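Local coordinates for protein putative N-acetylmuramoyl-L-alanine amidase (Neisseria meningitidis MC58, PDB 3CZX) that probably hydrolyses, as a zinc-dependent amidase, the amide link between N-acetylmuramoyl residues and L-amino acids in cell-wall glycopeptides, at residues Met2-Ile6 / Gly70-Ala74; Thr9-Ser13 / Glu26-Gln31; Leu41-Leu47 / Asp171-Met175; Val73-His78 / Gly140-Phe144; Lys85-Gly89 / Phe148-Asp154. All coordinates share one frame; numbering follows the deposited sequence.

Interactions 1 and 4 share V73 and A74 on strand 73-77: interaction 1 lies partly exposed at the end of the sheet where this strand begins, whereas interaction 4 is buried and pairs the strand with 142-145. Interactions 2 and 4 meet at the zinc ion, interaction 2 bringing two protein ligands and interaction 4 the third, and share its two waters. Interaction 3 is a buried helix contact whose apolar side touches the sheet, I173 on I75 and L41 on I6. Interaction 5, about 32 Å from interaction 1 between centres, is a partly exposed loop contact held by a salt bridge, side-chain hydrogen bonds and waters. Helix 26-45 serves interactions 2 and 3, helix 152-177 interactions 3 and 5.

Interaction 1. Residues Met2-Ile6 / Gly70-Ala74; sequences MSKII and GSDVA
D72 grips I5 by two hydrogen bonds, one from its side chain and one from its backbone. The amide of I5 donates to the carboxylate, N to OD2 of D72 at 2.8 Å, reaching the oxygen on its anti side and 22° out of the carboxylate plane. In return D72 N donates to I5 O at 2.9 Å, with the donor in the carbonyl plane. The side-chain bond is possible because CG of D72 lies anti to its own carbonyl carbon (chi1 -59°), which turns the carboxylate toward the 2-6 segment.

K4 meets D72 through its aliphatic chain, which crosses the aspartate at about a right angle and brings CD of K4 within 3.3 Å of OD2 of D72. Bent at chi2 and chi4, the lysine leaves its NZ 5.4 Å from OD2 of D72, too far for a salt bridge, although the opposite charges may still attract each other.

Van der Waals contacts flank the polar pair. CD1 of I5 reaches the backbone oxygen of G70 at 3.5 Å, and CG2 of I5 meets CB of S71 at 4.0 Å. I6 and V73 stand side by side, pointing the same way on one face of the sheet, in an apolar contact with CG2 of I6 lying 4.1 Å from CG1 of V73; they form a parallel bridge, supported by a CA-H...O contact from I6 to the oxygen of V73.

The hydroxyl of S71 turns back to I68 and L67 at the end of helix 61-69. The contact thus joins the start of strand 6-10 to that of 73-77, with L177 of helix 152-177 packing on K4 and I6.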
# COMPACT_ATOMS: atom_id res chain seq x y z
N MSE A 2 0.17 6.72 -25.29
CA MSE A 2 1.32 5.82 -25.22
C MSE A 2 2.65 6.49 -25.49
O MSE A 2 3.70 5.92 -25.19
CB MSE A 2 1.11 4.65 -26.18
CG MSE A 2 0.03 3.71 -25.73
SE MSE A 2 0.40 2.94 -23.94
CE MSE A 2 -0.99 1.56 -23.93
N SER A 3 2.62 7.69 -26.05
CA SER A 3 3.82 8.50 -26.21
C SER A 3 4.07 9.37 -24.99
O SER A 3 5.14 9.93 -24.87
CB SER A 3 3.68 9.41 -27.43
OG SER A 3 2.72 10.43 -27.21
N LYS A 4 3.06 9.49 -24.11
CA LYS A 4 3.12 10.37 -22.96
C LYS A 4 3.98 9.78 -21.84
O LYS A 4 4.14 8.60 -21.78
CB LYS A 4 1.73 10.69 -22.48
CG LYS A 4 0.86 11.41 -23.50
CD LYS A 4 0.99 12.86 -23.56
CE LYS A 4 -0.07 13.50 -24.49
NZ LYS A 4 -0.92 14.53 -23.77
N ILE A 5 4.57 10.63 -21.03
CA ILE A 5 5.38 10.23 -19.88
C ILE A 5 4.81 10.90 -18.63
O ILE A 5 4.68 12.13 -18.56
CB ILE A 5 6.83 10.65 -20.05
CG1 ILE A 5 7.44 9.95 -21.28
CG2 ILE A 5 7.61 10.35 -18.82
CD1 ILE A 5 8.93 10.27 -21.48
N ILE A 6 4.45 10.06 -17.66
CA ILE A 6 3.95 10.53 -16.37
C ILE A 6 5.09 10.34 -15.37
O ILE A 6 5.64 9.25 -15.29
CB ILE A 6 2.75 9.68 -15.93
CG1 ILE A 6 1.60 9.80 -16.94
CG2 ILE A 6 2.24 10.12 -14.55
CD1 ILE A 6 0.89 8.52 -17.17
N GLY A 70 11.53 16.12 -18.56
CA GLY A 70 11.29 15.01 -19.49
C GLY A 70 9.89 14.42 -19.53
O GLY A 70 9.65 13.44 -20.24
N SER A 71 8.94 14.99 -18.78
CA SER A 71 7.58 14.43 -18.69
C SER A 71 6.49 15.38 -19.13
O SER A 71 6.69 16.60 -19.17
CB SER A 71 7.31 14.04 -17.23
OG SER A 71 7.44 15.17 -16.40
N ASP A 72 5.31 14.81 -19.40
CA ASP A 72 4.09 15.57 -19.70
C ASP A 72 3.27 16.02 -18.48
O ASP A 72 2.66 17.10 -18.49
CB ASP A 72 3.17 14.74 -20.57
CG ASP A 72 3.84 14.34 -21.86
OD1 ASP A 72 4.26 15.26 -22.60
OD2 ASP A 72 3.98 13.14 -22.13
N VAL A 73 3.21 15.17 -17.46
CA VAL A 73 2.76 15.62 -16.15
C VAL A 73 3.69 15.01 -15.10
O VAL A 73 4.14 13.88 -15.27
CB VAL A 73 1.28 15.27 -15.90
CG1 VAL A 73 1.07 13.78 -15.83
CG2 VAL A 73 0.77 16.00 -14.65
N ALA A 74 4.02 15.78 -14.06
CA ALA A 74 4.89 15.35 -12.97
C ALA A 74 4.24 15.72 -11.65
O ALA A 74 3.92 16.88 -11.43
CB ALA A 74 6.27 16.01 -13.05

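Interaction 2. Residues Thr9-Ser13 / Glu26-Gln31; sequences TAGHS and EADLAQ. With ZN (zinc ion), chain E.
The zinc site draws two of its protein ligands from this contact, H12 of the loop after strand 6-10 and E26 at the start of helix 26-45; H78 is the third. NE2 of H12 binds the metal at 2.2 Å and OE2 of E26 at 2.1 Å, with two waters completing the shell. OE2 of E26 lies at the edge of the imidazole, near its plane, because it and NE2 of H12 share the metal, and the two flat groups are turned 62° against each other. The chain of E26 is fully stretched from the helix, chi1 -180°, carrying the carboxylate to the metal. In the second shell, A19 N donates to OE1 of E26 and T79 N to OE2, fixing the rotation of the carboxylate.

Away from the metal the segments meet through small side chains: CB of A10 is 3.9 Å from CB of A30, and CB of A27 lies 3.6 Å from the oxygen of S13. A water lies 2.8 Å from both G11 O and A27 O and links loop to helix.

Strand 6-10 continues into the sheet beside 73-77, while helix 26-45 leans on helix 152-177 through L29, and Q31 packs on W163 of the second subunit.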
# COMPACT_ATOMS: atom_id res chain seq x y z
N THR A 9 6.56 11.10 -8.02
CA THR A 9 7.52 10.94 -6.93
C THR A 9 6.86 11.09 -5.59
O THR A 9 5.69 11.45 -5.52
CB THR A 9 8.68 11.93 -7.11
OG1 THR A 9 8.19 13.26 -7.05
CG2 THR A 9 9.35 11.68 -8.50
N ALA A 10 7.60 10.75 -4.53
CA ALA A 10 7.10 10.84 -3.15
C ALA A 10 7.94 11.86 -2.42
O ALA A 10 9.16 11.89 -2.55
CB ALA A 10 7.17 9.45 -2.41
N GLY A 11 7.29 12.68 -1.61
CA GLY A 11 8.01 13.59 -0.74
C GLY A 11 8.65 12.87 0.43
O GLY A 11 8.15 11.85 0.91
N HIS A 12 9.75 13.44 0.89
CA HIS A 12 10.38 13.05 2.15
C HIS A 12 11.02 11.66 2.13
O HIS A 12 10.95 10.94 1.14
CB HIS A 12 9.38 13.20 3.30
CG HIS A 12 8.73 14.54 3.36
ND1 HIS A 12 9.38 15.67 3.82
CD2 HIS A 12 7.49 14.95 2.99
CE1 HIS A 12 8.56 16.71 3.75
NE2 HIS A 12 7.41 16.29 3.26
N SER A 13 11.66 11.30 3.25
CA SER A 13 12.51 10.10 3.29
C SER A 13 12.45 9.39 4.63
O SER A 13 11.77 9.86 5.55
CB SER A 13 13.96 10.51 2.99
OG SER A 13 14.46 11.33 4.03
N GLU A 26 4.21 11.10 7.02
CA GLU A 26 4.07 11.63 5.65
C GLU A 26 4.86 10.83 4.64
O GLU A 26 4.37 10.52 3.55
CB GLU A 26 4.46 13.11 5.60
CG GLU A 26 4.33 13.74 4.19
CD GLU A 26 4.53 15.23 4.16
OE1 GLU A 26 4.81 15.81 5.23
OE2 GLU A 26 4.38 15.82 3.05
N ALA A 27 6.09 10.49 4.96
CA ALA A 27 6.97 9.79 4.02
C ALA A 27 6.33 8.47 3.59
O ALA A 27 6.48 8.04 2.42
CB ALA A 27 8.31 9.53 4.64
N ASP A 28 5.65 7.82 4.52
CA ASP A 28 5.09 6.48 4.29
C ASP A 28 3.83 6.64 3.48
O ASP A 28 3.56 5.81 2.60
CB ASP A 28 4.80 5.80 5.64
CG ASP A 28 6.07 5.58 6.47
OD1 ASP A 28 7.19 5.55 5.90
OD2 ASP A 28 5.93 5.42 7.71
N LEU A 29 3.00 7.62 3.84
CA LEU A 29 1.75 7.87 3.09
C LEU A 29 2.07 8.29 1.64
O LEU A 29 1.36 7.87 0.68
CB LEU A 29 0.88 8.93 3.79
CG LEU A 29 0.42 8.59 5.22
CD1 LEU A 29 -0.17 9.82 5.99
CD2 LEU A 29 -0.56 7.45 5.17
N ALA A 30 3.12 9.08 1.46
CA ALA A 30 3.52 9.55 0.14
C ALA A 30 4.06 8.38 -0.72
O ALA A 30 3.74 8.28 -1.92
CB ALA A 30 4.55 10.69 0.27
N GLN A 31 4.87 7.50 -0.13
CA GLN A 31 5.33 6.27 -0.75
C GLN A 31 4.11 5.45 -1.23
O GLN A 31 4.10 4.99 -2.36
CB GLN A 31 6.19 5.47 0.23
CG GLN A 31 6.50 4.07 -0.18
CD GLN A 31 7.33 3.33 0.84
OE1 GLN A 31 7.19 3.58 2.04
NE2 GLN A 31 8.22 2.44 0.38
ZN ZN E . 5.68 17.46 2.58
O HOH W 1 8.67 9.08 1.01
O HOH W 2 6.83 19.44 2.64
O HOH W 3 3.99 18.88 2.54

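Interaction 3. Residues Leu41-Leu47 / Asp171-Met175; sequences LRNDYGL and DAIAM
L41 opens the contact by setting its CD2 against I173, 4.1 Å from CG2; the two side chains cross at about a right angle. One turn on, a water donates to OD2 of D44 and to OD1 of D171. OD2 of D44 and OD1 of D171, like charges, stand 5.0 Å apart, and R167, in a salt bridge with D44, probably eases their proximity.

Y45 makes both an apolar and a polar contact. Its CG stands opposite the carbonyl carbon (chi1 -60°), which directs the ring toward helix 152-177. CB of A174 sits over the centre of one face of its ring, 3.4 Å from the centroid, in a CH-pi contact 14° off the normal. At the ring edge, OH donates to OD1 of D171 at 2.6 Å, meeting that oxygen from above the carboxylate plane. A second water donates to OH of Y45 and to O of D171, giving the phenol a second partner. G46 leaves the helix with positive phi, and L47 then returns its CD1 to CB of A174 at 4.1 Å.

The short helical segments cross at -62°, axes 10.8 Å apart. L41 and L47 also pack on strand 6-10, A172 and I173 on helix 99-113.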
# COMPACT_ATOMS: atom_id res chain seq x y z
N LEU A 41 -1.54 2.86 -13.13
CA LEU A 41 -1.29 3.43 -14.45
C LEU A 41 -0.58 2.41 -15.34
O LEU A 41 -0.91 2.26 -16.52
CB LEU A 41 -0.51 4.75 -14.33
CG LEU A 41 -1.28 5.96 -13.80
CD1 LEU A 41 -0.33 7.06 -13.45
CD2 LEU A 41 -2.37 6.48 -14.78
N ARG A 42 0.39 1.70 -14.78
CA ARG A 42 1.11 0.63 -15.52
C ARG A 42 0.22 -0.59 -15.79
O ARG A 42 0.07 -1.00 -16.96
CB ARG A 42 2.38 0.27 -14.77
CG ARG A 42 3.37 1.35 -14.75
CD ARG A 42 4.45 1.12 -13.71
NE ARG A 42 5.60 1.97 -13.86
CZ ARG A 42 6.49 2.24 -12.90
NH1 ARG A 42 6.40 1.71 -11.67
NH2 ARG A 42 7.52 3.02 -13.16
N ASN A 43 -0.41 -1.15 -14.75
CA ASN A 43 -1.26 -2.37 -14.91
C ASN A 43 -2.50 -2.23 -15.72
O ASN A 43 -2.76 -3.05 -16.62
CB ASN A 43 -1.71 -2.92 -13.56
CG ASN A 43 -0.57 -3.31 -12.69
OD1 ASN A 43 0.55 -3.48 -13.16
ND2 ASN A 43 -0.83 -3.45 -11.38
N ASP A 44 -3.33 -1.26 -15.37
CA ASP A 44 -4.64 -1.15 -15.99
C ASP A 44 -4.58 -0.48 -17.34
O ASP A 44 -5.44 -0.72 -18.21
CB ASP A 44 -5.63 -0.38 -15.10
CG ASP A 44 -6.02 -1.14 -13.86
OD1 ASP A 44 -5.36 -2.15 -13.53
OD2 ASP A 44 -7.01 -0.71 -13.23
N TYR A 45 -3.58 0.39 -17.54
CA TYR A 45 -3.53 1.22 -18.74
C TYR A 45 -2.30 1.06 -19.62
O TYR A 45 -2.29 1.61 -20.72
CB TYR A 45 -3.67 2.70 -18.35
CG TYR A 45 -4.98 3.02 -17.64
CD1 TYR A 45 -6.11 3.37 -18.36
CD2 TYR A 45 -5.05 3.00 -16.24
CE1 TYR A 45 -7.29 3.68 -17.73
CE2 TYR A 45 -6.26 3.33 -15.57
CZ TYR A 45 -7.38 3.65 -16.34
OH TYR A 45 -8.59 4.01 -15.78
N GLY A 46 -1.28 0.34 -19.18
CA GLY A 46 -0.04 0.19 -19.94
C GLY A 46 0.73 1.48 -20.22
O GLY A 46 1.52 1.57 -21.19
N LEU A 47 0.56 2.48 -19.35
CA LEU A 47 1.17 3.78 -19.53
C LEU A 47 2.62 3.80 -19.01
O LEU A 47 3.01 2.99 -18.17
CB LEU A 47 0.32 4.86 -18.81
CG LEU A 47 -1.03 5.08 -19.48
CD1 LEU A 47 -2.00 5.94 -18.64
CD2 LEU A 47 -0.88 5.69 -20.87
N ASP A 171 -7.12 6.75 -12.44
CA ASP A 171 -8.16 6.77 -13.48
C ASP A 171 -8.34 8.17 -14.11
O ASP A 171 -8.60 8.30 -15.34
CB ASP A 171 -9.50 6.29 -12.92
CG ASP A 171 -9.56 4.79 -12.68
OD1 ASP A 171 -8.73 4.00 -13.23
OD2 ASP A 171 -10.47 4.40 -11.92
N ALA A 172 -8.26 9.20 -13.27
CA ALA A 172 -8.40 10.58 -13.72
C ALA A 172 -7.23 11.00 -14.63
O ALA A 172 -7.43 11.76 -15.59
CB ALA A 172 -8.56 11.54 -12.52
N ILE A 173 -6.02 10.56 -14.29
CA ILE A 173 -4.85 10.85 -15.10
C ILE A 173 -5.03 10.19 -16.45
O ILE A 173 -4.93 10.85 -17.46
CB ILE A 173 -3.52 10.40 -14.41
CG1 ILE A 173 -3.22 11.21 -13.16
CG2 ILE A 173 -2.33 10.49 -15.35
CD1 ILE A 173 -2.13 10.63 -12.27
N ALA A 174 -5.37 8.91 -16.45
CA ALA A 174 -5.57 8.18 -17.71
C ALA A 174 -6.66 8.82 -18.54
O ALA A 174 -6.49 9.02 -19.74
CB ALA A 174 -5.88 6.72 -17.44
N MSE A 175 -7.76 9.18 -17.92
CA MSE A 175 -8.87 9.82 -18.67
C MSE A 175 -8.43 11.14 -19.33
O MSE A 175 -8.76 11.43 -20.50
CB MSE A 175 -10.06 10.04 -17.75
CG MSE A 175 -11.18 10.88 -18.32
SE MSE A 175 -12.21 9.81 -19.58
CE MSE A 175 -13.27 8.85 -18.26
O HOH W 4 -8.64 1.31 -12.56
O HOH W 5 -9.86 6.36 -16.83

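Interaction 4. Residues Val73-His78 / Gly140-Phe144; sequences VAIEFH and GGIVF. With ZN (zinc ion), chain E.
H78 binds the zinc ion through ND1 at 2.2 Å, and its CD2 touches CG1 of V143 at 3.8 Å across the strands. On the other side of the imidazole, NE2 donates to OE1 of E76 at 2.8 Å; OE1 lies close to the imidazole plane and is approached on the anti side of the carboxylate. Metal and carboxylate together fix the rotation of the ring, and the carboxylate would probably make ND1 a stronger donor to the zinc. E76 reaches this position as an extended chain with CG anti to the backbone N (chi1 -173°), and is itself held by a salt bridge from R133 to OE1 and a hydrogen bond from T9 to OE2. H12 and E26 supply the other protein ligands.

The backbones of the two segments form a pair of parallel strands, part of the mixed sheet at the centre of this amidase fold. I142 and F144 donate to A74 and E76, while E76 and H78 donate back to I142 and F144; the bond from H78 N to F144 O is 2.9 Å long. H78, just beyond the bridge of F77 with F144, is thus tied to the neighbouring strand by its backbone as well.

On the face opposite E76 and V143, CG2 of I75 lies 3.8 Å from CB of F144. The edge of the F144 ring receives CE1 of F77, 3.9 Å from CD2 of F144. Nearer the start of the strands, CD1 of I142 meets CG2 of V73 at 3.7 Å. Helix 99-113 covers this apolar face through W101, L105 and V109.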
# COMPACT_ATOMS: atom_id res chain seq x y z
N VAL A 73 3.21 15.17 -17.46
CA VAL A 73 2.76 15.62 -16.15
C VAL A 73 3.69 15.01 -15.10
O VAL A 73 4.14 13.88 -15.27
CB VAL A 73 1.28 15.27 -15.90
CG1 VAL A 73 1.07 13.78 -15.83
CG2 VAL A 73 0.77 16.00 -14.65
N ALA A 74 4.02 15.78 -14.06
CA ALA A 74 4.89 15.35 -12.97
C ALA A 74 4.24 15.72 -11.65
O ALA A 74 3.92 16.88 -11.43
CB ALA A 74 6.27 16.01 -13.05
N ILE A 75 4.05 14.72 -10.78
CA ILE A 75 3.37 14.89 -9.51
C ILE A 75 4.20 14.32 -8.36
O ILE A 75 4.64 13.14 -8.44
CB ILE A 75 2.01 14.11 -9.53
CG1 ILE A 75 1.13 14.60 -10.69
CG2 ILE A 75 1.28 14.30 -8.21
CD1 ILE A 75 0.09 13.59 -11.19
N GLU A 76 4.44 15.13 -7.34
CA GLU A 76 5.05 14.66 -6.11
C GLU A 76 4.03 14.67 -4.97
O GLU A 76 3.44 15.71 -4.64
CB GLU A 76 6.27 15.49 -5.71
CG GLU A 76 6.96 14.87 -4.53
CD GLU A 76 8.32 15.38 -4.31
OE1 GLU A 76 8.44 16.34 -3.51
OE2 GLU A 76 9.25 14.81 -4.91
N PHE A 77 3.82 13.51 -4.37
CA PHE A 77 2.80 13.35 -3.36
C PHE A 77 3.34 13.75 -1.98
O PHE A 77 4.44 13.35 -1.58
CB PHE A 77 2.27 11.90 -3.32
CG PHE A 77 1.59 11.47 -4.60
CD1 PHE A 77 0.24 11.72 -4.82
CD2 PHE A 77 2.30 10.81 -5.56
CE1 PHE A 77 -0.36 11.30 -6.01
CE2 PHE A 77 1.70 10.39 -6.78
CZ PHE A 77 0.39 10.66 -6.98
N HIS A 78 2.55 14.57 -1.32
CA HIS A 78 2.81 15.07 0.03
C HIS A 78 1.51 15.03 0.82
O HIS A 78 0.45 14.77 0.26
CB HIS A 78 3.24 16.53 -0.03
CG HIS A 78 4.65 16.73 -0.46
ND1 HIS A 78 5.66 17.03 0.43
CD2 HIS A 78 5.23 16.64 -1.68
CE1 HIS A 78 6.81 17.08 -0.21
NE2 HIS A 78 6.58 16.86 -1.50
N GLY A 140 7.82 23.38 -12.62
CA GLY A 140 6.74 22.85 -13.44
C GLY A 140 6.23 21.47 -13.03
O GLY A 140 5.46 20.84 -13.76
N GLY A 141 6.65 20.99 -11.88
CA GLY A 141 6.04 19.82 -11.27
C GLY A 141 4.84 20.27 -10.44
O GLY A 141 4.66 21.46 -10.17
N ILE A 142 4.08 19.29 -9.98
CA ILE A 142 2.87 19.53 -9.15
C ILE A 142 3.12 18.93 -7.77
O ILE A 142 3.39 17.73 -7.68
CB ILE A 142 1.66 18.83 -9.78
CG1 ILE A 142 1.39 19.38 -11.20
CG2 ILE A 142 0.38 18.96 -8.90
CD1 ILE A 142 0.37 18.57 -11.95
N VAL A 143 3.08 19.76 -6.74
CA VAL A 143 3.16 19.28 -5.36
C VAL A 143 1.73 19.06 -4.92
O VAL A 143 0.99 20.01 -4.67
CB VAL A 143 3.89 20.30 -4.45
CG1 VAL A 143 3.78 19.92 -2.95
CG2 VAL A 143 5.32 20.44 -4.90
N PHE A 144 1.33 17.78 -4.85
CA PHE A 144 -0.06 17.41 -4.55
C PHE A 144 -0.22 17.04 -3.09
O PHE A 144 0.45 16.11 -2.63
CB PHE A 144 -0.50 16.26 -5.48
CG PHE A 144 -1.97 15.93 -5.46
CD1 PHE A 144 -2.92 16.89 -5.22
CD2 PHE A 144 -2.40 14.64 -5.74
CE1 PHE A 144 -4.29 16.58 -5.24
CE2 PHE A 144 -3.73 14.35 -5.76
CZ PHE A 144 -4.68 15.29 -5.50
ZN ZN E . 5.68 17.46 2.58
O HOH W 6 3.78 18.61 -14.56
O HOH W 2 6.83 19.44 2.64
O HOH W 3 3.99 18.88 2.54

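Interaction 5. Residues Lys85-Gly89 / Phe148-Asp154; sequences KTATG and FISNDTD
With chi3 and chi4 both near 60-70°, the chain of K85 curls round so that NZ reaches both S150 and D152. The side chain of N151, at a chi1 of -167°, carries its amide toward the 86-88 backbone. NZ of K85 donates to S150 O at 2.7 Å and forms a salt bridge with OD1 of D152 at 3.0 Å, approaching from above the carboxylate plane; N21 also donates to that oxygen.

N151 is used at both ends. Its ND2 donates to A87 O at 3.1 Å, in the plane of the amide but well above the carbonyl plane of A87, while OD1 accepts from D154 N at 2.9 Å as the N-cap of helix 152-177. D154 in turn takes the hydroxyl of T88, OG1 to OD2 at 2.6 Å, on the syn side of the D154 carboxylate. CB of A87 makes a CH-pi contact over one face of the F148 ring, 4.1 Å from its centroid, while the oxygen of G89 meets the ring edge. Four waters bridge the two segments.

The contact closes the loop between strands 73-77 and 91-94 against the type I turn F148-N151 that leads from strand 142-145 into helix 152-177, where R118 packs on F148 and W115 on D154.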
# COMPACT_ATOMS: atom_id res chain seq x y z
N LYS A 85 -5.81 21.30 14.12
CA LYS A 85 -6.14 19.92 13.74
C LYS A 85 -7.53 19.76 13.12
O LYS A 85 -7.94 18.64 12.83
CB LYS A 85 -5.94 18.98 14.92
CG LYS A 85 -4.49 18.73 15.23
CD LYS A 85 -4.33 17.74 16.38
CE LYS A 85 -4.73 16.32 15.97
NZ LYS A 85 -3.92 15.80 14.84
N THR A 86 -8.23 20.88 12.89
CA THR A 86 -9.44 20.90 12.13
C THR A 86 -9.23 21.41 10.69
O THR A 86 -10.14 21.32 9.88
CB THR A 86 -10.53 21.77 12.82
OG1 THR A 86 -10.13 23.14 12.76
CG2 THR A 86 -10.75 21.35 14.27
N ALA A 87 -8.03 21.91 10.37
CA ALA A 87 -7.70 22.35 8.99
C ALA A 87 -7.93 21.15 8.07
O ALA A 87 -7.55 20.03 8.42
CB ALA A 87 -6.27 22.79 8.89
N THR A 88 -8.53 21.38 6.91
CA THR A 88 -8.93 20.31 6.02
C THR A 88 -8.93 20.77 4.57
O THR A 88 -9.09 21.95 4.29
CB THR A 88 -10.33 19.78 6.38
OG1 THR A 88 -10.66 18.61 5.60
CG2 THR A 88 -11.42 20.85 6.20
N GLY A 89 -8.73 19.82 3.66
CA GLY A 89 -9.02 20.04 2.24
C GLY A 89 -7.84 19.66 1.37
O GLY A 89 -6.76 19.34 1.85
N PHE A 148 -4.73 16.79 4.96
CA PHE A 148 -3.92 17.20 6.10
C PHE A 148 -3.74 15.98 6.98
O PHE A 148 -4.70 15.45 7.52
CB PHE A 148 -4.66 18.28 6.90
CG PHE A 148 -4.59 19.65 6.30
CD1 PHE A 148 -3.83 20.64 6.89
CD2 PHE A 148 -5.30 19.94 5.14
CE1 PHE A 148 -3.77 21.90 6.31
CE2 PHE A 148 -5.23 21.21 4.57
CZ PHE A 148 -4.47 22.18 5.17
N ILE A 149 -2.48 15.57 7.15
CA ILE A 149 -2.15 14.46 8.02
C ILE A 149 -2.53 14.77 9.46
O ILE A 149 -2.77 13.85 10.25
CB ILE A 149 -0.67 14.07 7.91
CG1 ILE A 149 -0.44 12.67 8.44
CG2 ILE A 149 0.25 15.12 8.60
CD1 ILE A 149 1.00 12.20 8.29
N SER A 150 -2.56 16.07 9.75
CA SER A 150 -2.96 16.57 11.08
C SER A 150 -4.47 16.50 11.35
O SER A 150 -4.91 16.67 12.50
CB SER A 150 -2.41 17.99 11.24
OG SER A 150 -2.74 18.77 10.14
N ASN A 151 -5.29 16.27 10.33
CA ASN A 151 -6.71 16.07 10.49
C ASN A 151 -7.02 14.60 10.79
O ASN A 151 -6.99 13.78 9.89
CB ASN A 151 -7.46 16.55 9.25
CG ASN A 151 -8.94 16.66 9.49
OD1 ASN A 151 -9.64 15.67 9.75
ND2 ASN A 151 -9.45 17.88 9.46
N ASP A 152 -7.28 14.26 12.05
CA ASP A 152 -7.44 12.86 12.41
C ASP A 152 -8.55 12.14 11.62
O ASP A 152 -8.41 10.95 11.23
CB ASP A 152 -7.75 12.68 13.91
CG ASP A 152 -6.61 13.09 14.79
OD1 ASP A 152 -5.48 13.33 14.33
OD2 ASP A 152 -6.87 13.15 16.01
N THR A 153 -9.68 12.82 11.42
CA THR A 153 -10.84 12.28 10.71
C THR A 153 -10.51 12.05 9.24
O THR A 153 -10.76 10.95 8.70
CB THR A 153 -12.08 13.23 10.84
OG1 THR A 153 -12.50 13.22 12.22
CG2 THR A 153 -13.23 12.75 9.95
N ASP A 154 -9.92 13.05 8.57
CA ASP A 154 -9.55 12.87 7.14
C ASP A 154 -8.47 11.78 6.96
O ASP A 154 -8.51 10.99 6.03
CB ASP A 154 -9.00 14.16 6.55
CG ASP A 154 -10.00 15.29 6.57
OD1 ASP A 154 -11.22 15.04 6.73
OD2 ASP A 154 -9.53 16.45 6.45
O HOH W 7 -8.14 16.37 14.05
O HOH W 8 -12.16 19.37 9.85
O HOH W 9 -5.31 19.80 10.31
O HOH W 10 -7.63 17.18 4.80